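Local atomic coordinates of putative isocitrate dehydrogenase, NAD-dependent (PDB entry 6LKY), a protein that probably catalyses the NAD-dependent oxidative decarboxylation of isocitrate and binds NAD. Residues N93-I98 against L258-H263. The protein carries 1 engineered substitution. Numbering follows the deposited sequence.
With NAD (nicotinamide-adenine-dinucleotide), chain C.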
loop_
_atom_site.group_PDB
_atom_site.type_symbol
_atom_site.label_atom_id
_atom_site.label_comp_id
_atom_site.label_asym_id
_atom_site.label_seq_id
_atom_site.Cartn_x
_atom_site.Cartn_y
_atom_site.Cartn_z
ATOM N N ASN A 93 -7.304 11.625 10.962
ATOM C CA ASN A 93 -6.616 10.515 11.614
ATOM C C ASN A 93 -5.124 10.810 11.493
ATOM O O ASN A 93 -4.576 10.788 10.391
ATOM C CB ASN A 93 -7.008 9.187 10.965
ATOM C CG ASN A 93 -6.584 7.962 11.777
ATOM O OD1 ASN A 93 -5.635 8.001 12.552
ATOM N ND2 ASN A 93 -7.314 6.862 11.599
ATOM N N VAL A 94 -4.491 11.145 12.613
ATOM C CA VAL A 94 -3.118 11.639 12.657
ATOM C C VAL A 94 -2.232 10.531 13.205
ATOM O O VAL A 94 -2.428 10.082 14.342
ATOM C CB VAL A 94 -3.020 12.909 13.521
ATOM C CG1 VAL A 94 -1.616 13.480 13.507
ATOM C CG2 VAL A 94 -4.060 13.951 13.065
ATOM N N ARG A 95 -1.274 10.076 12.394
ATOM C CA ARG A 95 -0.429 8.929 12.726
ATOM C C ARG A 95 1.049 9.259 12.549
ATOM O O ARG A 95 1.574 9.195 11.419
ATOM C CB ARG A 95 -0.821 7.719 11.891
ATOM C CG ARG A 95 -2.192 7.186 12.290
ATOM C CD ARG A 95 -2.685 6.094 11.372
ATOM N NE ARG A 95 -3.875 5.471 11.934
ATOM C CZ ARG A 95 -4.309 4.264 11.603
ATOM N NH1 ARG A 95 -3.675 3.557 10.676
ATOM N NH2 ARG A 95 -5.388 3.782 12.189
ATOM N N PRO A 96 1.738 9.641 13.630
ATOM C CA PRO A 96 3.192 9.863 13.557
ATOM C C PRO A 96 3.972 8.560 13.505
ATOM O O PRO A 96 3.642 7.585 14.182
ATOM C CB PRO A 96 3.509 10.637 14.849
ATOM C CG PRO A 96 2.157 11.077 15.416
ATOM C CD PRO A 96 1.171 10.051 14.929
ATOM N N ALA A 97 5.015 8.548 12.675
ATOM C CA ALA A 97 5.988 7.459 12.614
ATOM C C ALA A 97 7.374 8.095 12.716
ATOM O O ALA A 97 7.851 8.713 11.755
ATOM C CB ALA A 97 5.839 6.629 11.337
ATOM N N ILE A 98 7.976 7.998 13.902
ATOM C CA ILE A 98 9.281 8.580 14.211
ATOM C C ILE A 98 10.154 7.477 14.803
ATOM O O ILE A 98 9.753 6.818 15.768
ATOM C CB ILE A 98 9.155 9.770 15.177
ATOM C CG1 ILE A 98 8.099 10.744 14.645
ATOM C CG2 ILE A 98 10.492 10.493 15.330
ATOM C CD1 ILE A 98 7.780 11.879 15.565
ATOM N N LEU A 258 -10.439 10.827 19.859
ATOM C CA LEU A 258 -10.357 9.430 20.264
ATOM C C LEU A 258 -8.969 8.899 19.934
ATOM O O LEU A 258 -8.526 8.972 18.783
ATOM C CB LEU A 258 -11.452 8.611 19.570
ATOM C CG LEU A 258 -11.551 7.107 19.879
ATOM C CD1 LEU A 258 -12.995 6.643 19.770
ATOM C CD2 LEU A 258 -10.650 6.282 18.953
ATOM N N PHE A 259 -8.291 8.335 20.927
ATOM C CA PHE A 259 -6.892 7.961 20.775
ATOM C C PHE A 259 -6.752 6.447 20.825
ATOM O O PHE A 259 -7.450 5.784 21.599
ATOM C CB PHE A 259 -6.042 8.669 21.842
ATOM C CG PHE A 259 -6.161 10.156 21.762
ATOM C CD1 PHE A 259 -7.219 10.810 22.371
ATOM C CD2 PHE A 259 -5.271 10.891 20.999
ATOM C CE1 PHE A 259 -7.360 12.176 22.258
ATOM C CE2 PHE A 259 -5.405 12.260 20.878
ATOM C CZ PHE A 259 -6.450 12.904 21.498
ATOM N N GLU A 260 -5.884 5.892 19.969
ATOM C CA GLU A 260 -5.826 4.439 19.864
ATOM C C GLU A 260 -4.481 4.000 19.304
ATOM O O GLU A 260 -3.755 4.782 18.692
ATOM C CB GLU A 260 -6.947 3.911 18.956
ATOM C CG GLU A 260 -6.823 4.448 17.516
ATOM C CD GLU A 260 -7.903 3.914 16.561
ATOM O OE1 GLU A 260 -8.435 2.807 16.803
ATOM O OE2 GLU A 260 -8.214 4.604 15.561
ATOM N N ALA A 261 -4.169 2.721 19.501
ATOM C CA ALA A 261 -3.098 2.123 18.718
ATOM C C ALA A 261 -3.533 1.976 17.255
ATOM O O ALA A 261 -4.723 1.928 16.924
ATOM C CB ALA A 261 -2.687 0.764 19.297
ATOM N N VAL A 262 -2.538 1.918 16.373
ATOM C CA VAL A 262 -2.792 1.688 14.955
ATOM C C VAL A 262 -3.146 0.228 14.688
ATOM O O VAL A 262 -3.922 -0.078 13.768
ATOM C CB VAL A 262 -1.554 2.145 14.156
ATOM C CG1 VAL A 262 -1.512 1.502 12.784
ATOM C CG2 VAL A 262 -1.504 3.677 14.086
ATOM N N HIS A 263 -2.611 -0.688 15.489
ATOM C CA HIS A 263 -2.752 -2.106 15.222
ATOM C C HIS A 263 -4.139 -2.595 15.623
ATOM O O HIS A 263 -4.940 -1.869 16.225
ATOM C CB HIS A 263 -1.653 -2.894 15.944
ATOM C CG HIS A 263 -1.701 -2.791 17.441
ATOM N ND1 HIS A 263 -2.737 -3.306 18.197
ATOM C CD2 HIS A 263 -0.819 -2.264 18.324
ATOM C CE1 HIS A 263 -2.502 -3.077 19.478
ATOM N NE2 HIS A 263 -1.341 -2.452 19.583
HETATM P PA NAD C . -3.436 -7.012 13.564
HETATM O O1A NAD C . -4.407 -7.396 14.654
HETATM O O2A NAD C . -2.929 -5.616 13.765
HETATM O O5B NAD C . -2.256 -8.092 13.508
HETATM C C5B NAD C . -1.272 -7.974 12.485
HETATM C C4B NAD C . 0.022 -8.591 12.977
HETATM O O4B NAD C . 0.615 -7.650 13.894
HETATM C C3B NAD C . -0.270 -9.884 13.728
HETATM O O3B NAD C . 0.703 -10.872 13.424
HETATM C C2B NAD C . -0.178 -9.465 15.188
HETATM O O2B NAD C . 0.222 -10.519 16.078
HETATM C C1B NAD C . 0.784 -8.286 15.160
HETATM N N9A NAD C . 0.363 -7.463 16.285
HETATM C C8A NAD C . -0.405 -6.228 16.040
HETATM N N7A NAD C . -0.376 -5.680 17.409
HETATM C C5A NAD C . 1.040 -5.741 17.755
HETATM C C6A NAD C . 1.236 -5.885 19.255
HETATM N N6A NAD C . 0.932 -4.598 19.899
HETATM N N1A NAD C . 2.649 -6.226 19.481
HETATM C C2A NAD C . 3.063 -7.519 18.901
HETATM N N3A NAD C . 2.037 -8.067 18.011
HETATM C C4A NAD C . 1.491 -7.038 17.129
HETATM O O3 NAD C . -4.150 -7.025 12.127
HETATM P PN NAD C . -5.109 -8.167 11.556
HETATM O O1N NAD C . -4.755 -9.545 12.016
HETATM O O2N NAD C . -5.041 -8.027 10.044
HETATM O O5D NAD C . -6.590 -7.816 12.074
HETATM C C5D NAD C . -7.077 -8.364 13.310
HETATM C C4D NAD C . -8.355 -7.639 13.713
HETATM O O4D NAD C . -8.076 -6.313 14.194
HETATM C C3D NAD C . -9.314 -7.505 12.528
HETATM O O3D NAD C . -10.610 -7.890 12.979
HETATM C C2D NAD C . -9.276 -6.021 12.214
HETATM O O2D NAD C . -10.501 -5.504 11.698
HETATM C C1D NAD C . -8.985 -5.389 13.567
HETATM N N1N NAD C . -8.482 -4.009 13.348
HETATM C C2N NAD C . -8.542 -3.165 14.533
HETATM C C3N NAD C . -8.204 -1.768 14.065
HETATM C C7N NAD C . -8.644 -0.672 15.040
HETATM O O7N NAD C . -7.711 0.400 15.100
HETATM N N7N NAD C . -8.960 -1.221 16.357
HETATM C C4N NAD C . -6.776 -1.619 13.565
HETATM C C5N NAD C . -6.388 -2.721 12.599
HETATM C C6N NAD C . -7.172 -4.036 12.660
HETATM O O HOH W 1 -6.160 5.486 14.353
#
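Val262 lays its methyls against one face of the Arg95 guanidinium, a compact example of an aliphatic side chain backing an arginine head. CG2 stands 3.6 Å above the guanidinium plane, offset toward its rim, while CG1 comes 3.7 Å from Arg95 NH1. Arg95 turns CG anti to its carbonyl carbon (chi1 -69°) and runs extended to NE, carrying the guanidinium to Val262; strand 248-252 lies between strands 92-98 and 257-261 in the sheet. This apolar packing contrasts with the looser guanidinium edge, where Arg95 NH2 and Glu260 OE2 stay 4.5 Å apart. A water in the guanidinium plane bridges them, accepting from Arg95 NH2 at 2.9 Å and donating to Glu260 OE2 and Asn93 OD1. Glu260 also pairs with Lys66 and Arg85; Arg95 also bonds to Ser234 and a citrate probably taken up from the crystallisation liquor. Farther along, the His263 ring sits between Ala261 CB and the adenine; NAD N7A lies 3.2 Å above the His263 ring plane, offset toward its rim. With an alanine here in place of the imidazole, the adenine would probably lose the ring lying against it and be freer to shift. Backed by methyls and water-linked to Glu260, the Arg95 head is probably held ready for an anion, consistent with the family's isocitrate-binding arginines.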